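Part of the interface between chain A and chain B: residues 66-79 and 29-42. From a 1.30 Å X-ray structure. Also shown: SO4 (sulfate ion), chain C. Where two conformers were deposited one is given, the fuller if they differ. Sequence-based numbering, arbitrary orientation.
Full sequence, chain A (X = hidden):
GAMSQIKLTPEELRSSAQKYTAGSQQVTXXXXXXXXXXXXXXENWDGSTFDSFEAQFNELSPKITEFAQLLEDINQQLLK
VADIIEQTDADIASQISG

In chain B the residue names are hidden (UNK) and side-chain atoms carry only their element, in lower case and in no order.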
ATOM      1  N   GLU A  66      -3.211  -7.241  -4.909  1.00 18.93           N
ATOM      2  CA  GLU A  66      -4.172  -8.088  -4.185  0.50 16.54           C
ATOM      3  C   GLU A  66      -4.615  -7.424  -2.900  1.00 17.62           C
ATOM      4  O   GLU A  66      -5.772  -7.547  -2.485  1.00 15.87           O
ATOM      5  CB  GLU A  66      -3.655  -9.484  -3.830  0.50 17.78           C
ATOM      6  CG  GLU A  66      -4.715 -10.409  -2.997  0.50 17.96           C
ATOM      7  CD  GLU A  66      -6.077 -10.494  -3.656  0.50 23.96           C
ATOM      8  OE1 GLU A  66      -7.072 -10.465  -3.063  0.50 17.78           O
ATOM      9  OE2 GLU A  66      -6.160 -10.453  -4.883  0.50 16.75           O
ATOM     10  N   PHE A  67      -3.679  -6.793  -2.209  1.00 18.79           N
ATOM     11  CA  PHE A  67      -4.039  -6.152  -0.962  1.00 16.72           C
ATOM     12  C   PHE A  67      -5.037  -5.042  -1.220  1.00 14.59           C
ATOM     13  O   PHE A  67      -6.030  -4.914  -0.498  1.00 13.96           O
ATOM     14  CB  PHE A  67      -2.758  -5.624  -0.310  1.00 16.91           C
ATOM     15  CG  PHE A  67      -2.942  -5.068   1.109  1.00 16.36           C
ATOM     16  CD1 PHE A  67      -3.372  -5.890   2.175  1.00 17.12           C
ATOM     17  CD2 PHE A  67      -2.663  -3.737   1.403  1.00 14.77           C
ATOM     18  CE1 PHE A  67      -3.461  -5.389   3.443  1.00 16.83           C
ATOM     19  CE2 PHE A  67      -2.779  -3.264   2.700  1.00 16.34           C
ATOM     20  CZ  PHE A  67      -3.208  -4.100   3.710  1.00 18.67           C
ATOM     21  N   ALA A  68      -4.776  -4.203  -2.179  1.00 14.45           N
ATOM     22  CA  ALA A  68      -5.755  -3.144  -2.537  1.00 14.47           C
ATOM     23  C   ALA A  68      -7.103  -3.760  -2.858  1.00 14.09           C
ATOM     24  O   ALA A  68      -8.142  -3.254  -2.472  1.00 13.41           O
ATOM     25  CB  ALA A  68      -5.234  -2.281  -3.669  1.00 15.84           C
ATOM     26  N   GLN A  69      -7.116  -4.834  -3.616  1.00 14.48           N
ATOM     27  CA  GLN A  69      -8.380  -5.486  -3.970  1.00 15.91           C
ATOM     28  C   GLN A  69      -9.074  -6.045  -2.723  1.00 15.24           C
ATOM     29  O   GLN A  69     -10.299  -5.912  -2.546  1.00 14.67           O
ATOM     30  CB  GLN A  69      -8.099  -6.563  -5.040  1.00 21.31           C
ATOM     31  CG  GLN A  69      -9.454  -6.824  -5.936  1.00 30.69           C
ATOM     32  CD  GLN A  69     -10.003  -5.488  -6.886  1.00 36.22           C
ATOM     33  OE1 GLN A  69     -10.773  -4.522  -6.373  1.00 41.65           O
ATOM     34  NE2 GLN A  69      -9.708  -5.514  -8.231  1.00 39.03           N
ATOM     35  N   LEU A  70      -8.352  -6.652  -1.806  1.00 15.26           N
ATOM     36  CA  LEU A  70      -8.901  -7.151  -0.561  1.00 16.30           C
ATOM     37  C   LEU A  70      -9.557  -6.044   0.265  1.00 13.47           C
ATOM     38  O   LEU A  70     -10.664  -6.201   0.805  1.00 13.64           O
ATOM     39  CB  LEU A  70      -7.799  -7.836   0.244  1.00 16.41           C
ATOM     40  CG  LEU A  70      -8.188  -8.209   1.683  1.00 17.22           C
ATOM     41  CD1 LEU A  70      -9.296  -9.294   1.736  1.00 19.75           C
ATOM     42  CD2 LEU A  70      -6.959  -8.667   2.427  1.00 16.94           C
ATOM     43  N   LEU A  71      -8.863  -4.890   0.390  1.00 13.34           N
ATOM     44  CA  LEU A  71      -9.375  -3.804   1.180  1.00 12.37           C
ATOM     45  C   LEU A  71     -10.690  -3.312   0.566  1.00 12.78           C
ATOM     46  O   LEU A  71     -11.658  -3.015   1.259  1.00 13.29           O
ATOM     47  CB  LEU A  71      -8.374  -2.695   1.250  1.00 13.14           C
ATOM     48  CG  LEU A  71      -7.082  -3.016   2.017  1.00 17.03           C
ATOM     49  CD1 LEU A  71      -6.146  -1.861   1.976  1.00 13.54           C
ATOM     50  CD2 LEU A  71      -7.061  -3.807   3.261  1.00 21.58           C
ATOM     51  N   GLU A  72     -10.765  -3.184  -0.743  1.00 13.27           N
ATOM     52  CA  GLU A  72     -11.992  -2.781  -1.377  1.00 12.38           C
ATOM     53  C   GLU A  72     -13.120  -3.839  -1.197  1.00 13.51           C
ATOM     54  O   GLU A  72     -14.276  -3.485  -0.975  1.00 13.50           O
ATOM     55  CB  GLU A  72     -11.751  -2.483  -2.819  1.00 15.14           C
ATOM     56  CG  GLU A  72     -13.032  -2.010  -3.515  1.00 17.13           C
ATOM     57  CD  GLU A  72     -13.664  -0.737  -2.844  1.00 17.72           C
ATOM     58  OE1 GLU A  72     -12.886   0.109  -2.342  1.00 21.83           O
ATOM     59  OE2 GLU A  72     -14.926  -0.551  -2.941  1.00 21.43           O
ATOM     60  N   ASP A  73     -12.756  -5.133  -1.257  1.00 12.75           N
ATOM     61  CA  ASP A  73     -13.752  -6.183  -1.036  1.00 14.51           C
ATOM     62  C   ASP A  73     -14.299  -6.067   0.348  1.00 12.23           C
ATOM     63  O   ASP A  73     -15.533  -6.215   0.574  1.00 13.32           O
ATOM     64  CB  ASP A  73     -13.021  -7.531  -1.291  1.00 15.73           C
ATOM     65  CG  ASP A  73     -13.940  -8.726  -1.382  1.00 20.11           C
ATOM     66  OD1 ASP A  73     -15.133  -8.521  -1.626  1.00 18.12           O
ATOM     67  OD2 ASP A  73     -13.484  -9.882  -1.270  1.00 21.86           O
ATOM     68  N   ILE A  74     -13.445  -5.798   1.366  1.00 12.98           N
ATOM     69  CA  ILE A  74     -13.877  -5.656   2.720  1.00 12.10           C
ATOM     70  C   ILE A  74     -14.820  -4.450   2.853  1.00 12.45           C
ATOM     71  O   ILE A  74     -15.886  -4.541   3.465  1.00 12.41           O
ATOM     72  CB  ILE A  74     -12.723  -5.606   3.729  1.00 12.85           C
ATOM     73  CG1 ILE A  74     -11.989  -6.963   3.832  1.00 16.17           C
ATOM     74  CG2 ILE A  74     -13.209  -5.195   5.062  1.00 14.62           C
ATOM     75  CD1 ILE A  74     -10.681  -6.887   4.612  1.00 15.61           C
ATOM     76  N   ASN A  75     -14.485  -3.308   2.231  1.00 12.13           N
ATOM     77  CA  ASN A  75     -15.403  -2.147   2.196  1.00 12.09           C
ATOM     78  C   ASN A  75     -16.775  -2.593   1.693  1.00 10.87           C
ATOM     79  O   ASN A  75     -17.796  -2.330   2.330  1.00 11.64           O
ATOM     80  CB  ASN A  75     -14.807  -1.124   1.268  1.00 12.26           C
ATOM     81  CG  ASN A  75     -15.764  -0.008   0.972  1.00 11.77           C
ATOM     82  OD1 ASN A  75     -16.301   0.623   1.894  1.00 13.03           O
ATOM     83  ND2 ASN A  75     -16.016   0.248  -0.288  1.00 13.77           N
ATOM     84  N   GLN A  76     -16.819  -3.297   0.583  1.00 12.19           N
ATOM     85  CA  GLN A  76     -18.118  -3.680   0.006  1.00 12.44           C
ATOM     86  C   GLN A  76     -18.850  -4.598   0.955  1.00 12.95           C
ATOM     87  O   GLN A  76     -20.085  -4.421   1.084  1.00 14.18           O
ATOM     88  CB  GLN A  76     -17.878  -4.422  -1.279  1.00 15.39           C
ATOM     89  CG  GLN A  76     -17.363  -3.507  -2.397  1.00 16.54           C
ATOM     90  CD  GLN A  76     -18.334  -2.391  -2.753  1.00 19.67           C
ATOM     91  OE1 GLN A  76     -19.542  -2.630  -2.809  1.00 21.64           O
ATOM     92  NE2 GLN A  76     -17.821  -1.162  -2.931  1.00 22.44           N
ATOM     93  N   GLN A  77     -18.200  -5.533   1.586  1.00 12.74           N
ATOM     94  CA  GLN A  77     -18.906  -6.453   2.502  1.00 13.31           C
ATOM     95  C   GLN A  77     -19.494  -5.691   3.647  1.00 13.54           C
ATOM     96  O   GLN A  77     -20.644  -5.935   4.021  1.00 13.22           O
ATOM     97  CB  GLN A  77     -17.981  -7.533   3.074  1.00 18.53           C
ATOM     98  CG  GLN A  77     -17.254  -8.431   2.103  1.00 18.39           C
ATOM     99  CD  GLN A  77     -18.118  -8.843   1.027  1.00 19.24           C
ATOM    100  OE1 GLN A  77     -19.217  -9.476   1.256  1.00 21.37           O
ATOM    101  NE2 GLN A  77     -17.745  -8.447  -0.194  1.00 21.10           N
ATOM    102  N   LEU A  78     -18.705  -4.791   4.251  1.00 12.63           N
ATOM    103  CA  LEU A  78     -19.165  -4.077   5.431  1.00 12.67           C
ATOM    104  C   LEU A  78     -20.345  -3.175   5.075  1.00 13.19           C
ATOM    105  O   LEU A  78     -21.327  -3.087   5.813  1.00 11.64           O
ATOM    106  CB  LEU A  78     -18.060  -3.233   6.059  1.00 13.43           C
ATOM    107  CG  LEU A  78     -16.884  -4.064   6.600  1.00 13.72           C
ATOM    108  CD1 LEU A  78     -15.837  -3.144   7.079  1.00 18.00           C
ATOM    109  CD2 LEU A  78     -17.358  -5.034   7.680  1.00 18.89           C
ATOM    110  N   LEU A  79     -20.311  -2.502   3.907  1.00 10.93           N
ATOM    111  CA  LEU A  79     -21.436  -1.667   3.457  1.00 10.73           C
ATOM    112  C   LEU A  79     -22.676  -2.514   3.254  1.00 11.20           C
ATOM    113  O   LEU A  79     -23.793  -2.115   3.634  1.00 11.61           O
ATOM    114  CB  LEU A  79     -21.101  -0.935   2.151  1.00 11.82           C
ATOM    115  CG  LEU A  79     -20.008   0.101   2.232  1.00 12.76           C
ATOM    116  CD1 LEU A  79     -19.777   0.702   0.864  1.00 14.99           C
ATOM    117  CD2 LEU A  79     -20.364   1.223   3.236  1.00 15.52           C
TER
ATOM    118  N   UNK B  29       1.324   3.370   6.838  1.00 10.51           N
ATOM    119  CA  UNK B  29       0.191   3.958   7.546  1.00 11.70           C
ATOM    120  C   UNK B  29      -1.103   3.192   7.275  1.00 10.67           C
ATOM    121  O   UNK B  29      -1.887   2.948   8.192  1.00 10.44           O
ATOM    122  c   UNK B  29       1.078   6.274   7.867  1.00 13.33           C
ATOM    123  o   UNK B  29       1.816   8.502   8.088  1.00 17.44           O
ATOM    124  c   UNK B  29       1.062   7.708   7.500  1.00 18.32           C
ATOM    125  c   UNK B  29       0.036   5.418   7.143  1.00 10.82           C
ATOM    126  o   UNK B  29       0.386   8.061   6.570  1.00 27.31           O
ATOM    127  N   UNK B  30      -1.330   2.807   6.008  1.00  9.98           N
ATOM    128  CA  UNK B  30      -2.542   2.053   5.661  1.00 11.10           C
ATOM    129  C   UNK B  30      -2.477   0.715   6.387  1.00 11.16           C
ATOM    130  O   UNK B  30      -3.482   0.279   7.012  1.00 11.73           O
ATOM    131  c   UNK B  30      -3.857   0.867   3.837  1.00 12.28           C
ATOM    132  c   UNK B  30      -2.647   1.832   4.138  1.00 11.62           C
ATOM    133  c   UNK B  30      -2.922   3.191   3.418  1.00 13.38           C
ATOM    134  N   UNK B  31      -1.344  -0.004   6.312  1.00 11.55           N
ATOM    135  CA  UNK B  31      -1.257  -1.286   7.005  1.00 12.43           C
ATOM    136  C   UNK B  31      -1.488  -1.127   8.474  1.00 12.01           C
ATOM    137  O   UNK B  31      -2.217  -1.914   9.123  1.00 12.85           O
ATOM    138  c   UNK B  31       1.666  -3.835   7.096  1.00 19.82           C
ATOM    139  c   UNK B  31      -0.719  -4.346   6.683  1.00 17.21           C
ATOM    140  c   UNK B  31       0.240  -3.338   7.304  1.00 16.53           C
ATOM    141  c   UNK B  31       0.080  -1.939   6.698  1.00 13.99           C
ATOM    142  N   UNK B  32      -0.921  -0.120   9.117  1.00 12.41           N
ATOM    143  CA  UNK B  32      -1.110   0.122  10.533  1.00 12.82           C
ATOM    144  C   UNK B  32      -2.579   0.354  10.879  1.00 11.21           C
ATOM    145  O   UNK B  32      -3.088  -0.253  11.790  1.00 12.74           O
ATOM    146  o   UNK B  32       1.666   0.002  10.858  1.00 14.95           O
ATOM    147  n   UNK B  32       1.896   2.239  11.126  1.00 13.02           N
ATOM    148  c   UNK B  32      -0.321   1.326  10.973  1.00 12.52           C
ATOM    149  c   UNK B  32       1.172   1.127  10.960  1.00 14.08           C
ATOM    150  N   UNK B  33      -3.205   1.269  10.155  1.00 11.05           N
ATOM    151  CA  UNK B  33      -4.588   1.652  10.453  1.00 11.35           C
ATOM    152  C   UNK B  33      -5.477   0.438  10.326  1.00 11.54           C
ATOM    153  O   UNK B  33      -6.362   0.166  11.182  1.00 12.63           O
ATOM    154  c   UNK B  33      -6.411   3.258   9.843  1.00 11.91           C
ATOM    155  c   UNK B  33      -5.003   2.751   9.505  1.00 10.59           C
ATOM    156  c   UNK B  33      -6.431   4.049  11.091  1.00 13.22           C
ATOM    157  c   UNK B  33      -6.947   4.095   8.690  1.00 12.19           C
ATOM    158  N   UNK B  34      -5.288  -0.320   9.261  1.00 11.33           N
ATOM    159  CA  UNK B  34      -6.263  -1.400   8.953  1.00 12.20           C
ATOM    160  C   UNK B  34      -5.927  -2.688   9.705  1.00 13.09           C
ATOM    161  O   UNK B  34      -6.797  -3.498   9.968  1.00 13.92           O
ATOM    162  c   UNK B  34      -6.371  -1.645   7.458  1.00 13.30           C
ATOM    163  c   UNK B  34      -8.247   0.067   7.300  1.00 14.38           C
ATOM    164  c   UNK B  34      -6.925  -0.398   6.702  1.00 14.01           C
ATOM    165  c   UNK B  34      -6.988  -0.662   5.236  1.00 16.74           C
ATOM    166  N   UNK B  35      -4.685  -2.851  10.173  1.00 13.46           N
ATOM    167  CA  UNK B  35      -4.351  -3.939  11.104  1.00 16.85           C
ATOM    168  C   UNK B  35      -5.153  -3.686  12.363  1.00 14.39           C
ATOM    169  O   UNK B  35      -5.800  -4.599  12.941  1.00 15.29           O
ATOM    170  c   UNK B  35      -2.849  -3.995  11.386  1.00 17.42           C
ATOM    171  o   UNK B  35      -2.163  -4.417  10.215  1.00 17.58           O
ATOM    172  c   UNK B  35      -2.590  -5.009  12.513  1.00 19.29           C
ATOM    173  N   UNK B  36      -5.158  -2.451  12.827  1.00 13.80           N
ATOM    174  CA  UNK B  36      -5.908  -2.102  14.018  1.00 13.25           C
ATOM    175  C   UNK B  36      -7.426  -2.270  13.763  1.00 13.78           C
ATOM    176  O   UNK B  36      -8.183  -2.794  14.635  1.00 14.69           O
ATOM    177  n   UNK B  36      -6.296   2.310  15.312  1.00 14.89           N
ATOM    178  c   UNK B  36      -6.346  -0.095  15.597  1.00 17.14           C
ATOM    179  c   UNK B  36      -5.859   1.272  16.000  1.00 14.28           C
ATOM    180  o   UNK B  36      -4.960   1.362  16.838  1.00 16.08           O
ATOM    181  c   UNK B  36      -5.587  -0.618  14.365  1.00 15.60           C
ATOM    182  N   UNK B  37      -7.905  -1.902  12.554  1.00 12.85           N
ATOM    183  CA  UNK B  37      -9.342  -2.052  12.304  1.00 13.37           C
ATOM    184  C   UNK B  37      -9.757  -3.517  12.165  1.00 13.96           C
ATOM    185  O   UNK B  37     -10.851  -3.911  12.613  1.00 15.12           O
ATOM    186  o   UNK B  37     -12.652   0.706  11.984  1.00 15.23           O
ATOM    187  c   UNK B  37     -11.481   0.255  11.982  1.00 14.99           C
ATOM    188  o   UNK B  37     -10.595   0.712  12.773  1.00 15.49           O
ATOM    189  c   UNK B  37      -9.693  -1.319  11.001  1.00 13.83           C
ATOM    190  c   UNK B  37     -11.140  -0.863  10.975  1.00 13.56           C
ATOM    191  N   UNK B  38      -8.859  -4.360  11.686  1.00 15.09           N
ATOM    192  CA  UNK B  38      -9.156  -5.785  11.595  1.00 16.42           C
ATOM    193  C   UNK B  38      -9.395  -6.356  13.007  1.00 14.65           C
ATOM    194  O   UNK B  38     -10.285  -7.199  13.204  1.00 16.81           O
ATOM    195  o   UNK B  38      -9.978  -6.495   8.228  1.00 17.66           O
ATOM    196  c   UNK B  38      -7.931  -6.360   9.442  1.00 19.31           C
ATOM    197  c   UNK B  38      -8.003  -6.569  10.946  1.00 19.52           C
ATOM    198  c   UNK B  38      -8.989  -7.080   8.653  1.00 17.24           C
ATOM    199  n   UNK B  38      -8.806  -8.398   8.512  1.00 18.02           N
ATOM    200  N   UNK B  39      -8.625  -5.853  13.990  1.00 16.98           N
ATOM    201  CA  UNK B  39      -8.793  -6.320  15.378  1.00 17.70           C
ATOM    202  C   UNK B  39     -10.101  -5.827  15.927  1.00 16.58           C
ATOM    203  O   UNK B  39     -10.739  -6.573  16.682  1.00 19.56           O
ATOM    204  c   UNK B  39      -7.583  -5.911  16.238  1.00 19.38           C
ATOM    205  N   UNK B  40     -10.537  -4.618  15.552  1.00 16.14           N
ATOM    206  CA  UNK B  40     -11.888  -4.148  15.963  1.00 16.03           C
ATOM    207  C   UNK B  40     -12.982  -5.081  15.424  1.00 17.66           C
ATOM    208  O   UNK B  40     -13.908  -5.463  16.138  1.00 17.65           O
ATOM    209  c   UNK B  40     -13.578  -2.248  15.786  1.00 20.47           C
ATOM    210  c   UNK B  40     -12.123  -2.715  15.483  1.00 18.51           C
ATOM    211  c   UNK B  40     -11.148  -1.774  16.200  1.00 18.57           C
ATOM    212  N   UNK B  41     -12.868  -5.455  14.156  1.00 16.11           N
ATOM    213  CA  UNK B  41     -13.854  -6.319  13.561  1.00 16.16           C
ATOM    214  C   UNK B  41     -13.841  -7.666  14.267  1.00 17.27           C
ATOM    215  O   UNK B  41     -14.863  -8.251  14.558  1.00 20.38           O
ATOM    216  c   UNK B  41     -13.945  -5.026  11.427  1.00 17.53           C
ATOM    217  c   UNK B  41     -14.654  -7.480  11.450  1.00 18.04           C
ATOM    218  c   UNK B  41     -13.547  -4.896   9.971  1.00 21.36           C
ATOM    219  c   UNK B  41     -13.685  -6.426  12.051  1.00 16.97           C
ATOM    220  N   UNK B  42     -12.637  -8.185  14.498  1.00 17.38           N
ATOM    221  CA  UNK B  42     -12.462  -9.511  15.111  1.00 19.58           C
ATOM    222  C   UNK B  42     -13.156  -9.492  16.488  1.00 19.48           C
ATOM    223  O   UNK B  42     -13.907 -10.399  16.804  1.00 26.40           O
ATOM    224  o   UNK B  42      -9.884 -11.543  16.532  1.00 32.65           O
ATOM    225  c   UNK B  42     -10.979  -9.890  15.263  1.00 20.97           C
ATOM    226  c   UNK B  42     -10.805 -11.314  15.788  1.00 26.54           C
ATOM    227  o   UNK B  42     -11.614 -12.195  15.481  1.00 37.42           O
TER
HETATM  228  S   SO4 C  98     -19.787  -8.541  -3.551  0.69 17.56           S
HETATM  229  O1  SO4 C  98     -19.065  -7.231  -3.584  0.58 19.26           O
HETATM  230  O2  SO4 C  98     -21.180  -8.300  -3.174  0.66 17.12           O
HETATM  231  O3  SO4 C  98     -19.691  -9.250  -4.848  0.64 22.62           O
HETATM  232  O4  SO4 C  98     -19.194  -9.392  -2.568  0.57 15.80           O

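Position 29 has three side-chain carbons in a row, the third carrying two oxygens. It lies beyond reach of chain A: Glu B29, an exposed carboxylate. Position 30 has one carbon bearing two more; its CA-to-CB bond points toward chain A, and the fork touches Phe A67 and Leu A71. It is Val B30, whose CG1 lies 4.0 Å from Leu A71 CD1. At 31, four carbons fork at the second. CA-to-CB points sideways, yet the chain's end comes nearer and meets the Phe A67 ring obliquely: Leu B31, with CD1 3.9 Å from Phe A67 CZ.

Position 32, two carbons with the second holding one oxygen and one nitrogen, is Asn B32, out of reach. So is 33, again four carbons forked at the second: Leu B33, an exposed leucine outside this contact. Position 34 repeats that pattern, but its CA-to-CB bond points toward chain A. This is Leu B34, whose CD1 packs 3.6 Å from Leu A71 CD1 where the backbones are also nearest, the CA atoms of Leu A71 and Leu B34 being 8.7 Å apart.

At 35 one carbon carries an oxygen and a carbon: Thr B35, whose OG1 donates to the backbone O of Leu B31 at 2.7 Å. Three carbons ending in one oxygen and one nitrogen make 36 Gln B36, exposed and distant. Three carbons ending in two oxygens make 37 Glu B37, buried but without contact here. Position 38 has three carbons with a terminal oxygen and nitrogen; it starts sideways and its end comes nearer to Ile A74. It is Gln B38, with OE1 3.7 Å from Ile A74 CD1 and hydrogen-bonded elsewhere in the structure.

A lone carbon makes 39 Ala B39, and one carbon bearing two makes 40 Val B40; neither touches chain A. Position 41 has four carbons forked at the first, one arm two carbons long; CA-to-CB points toward chain A, and the long arm reaches Leu A78: Ile B41, CD1 to Leu A78 CD1 at 4.1 Å. Position 42, two carbons with two oxygens on the second, is Asp B42, exposed and remote.

The rule is spacing. Two helices running the same general way, 38° apart, offer Phe A67, Leu A71, Ile A74 and Leu A78 to residues recurring at similar intervals on chain B. With the axes 12.8 Å apart at closest approach, the gap is filled by side chains meeting at their ends, the short Val B30 among them. No hydrogen bond crosses; apolar packing dominates, and Gln B38 fits among it with its amide oxygen satisfied elsewhere.

Chain B (29-42) EVLNLLTQEQAVID
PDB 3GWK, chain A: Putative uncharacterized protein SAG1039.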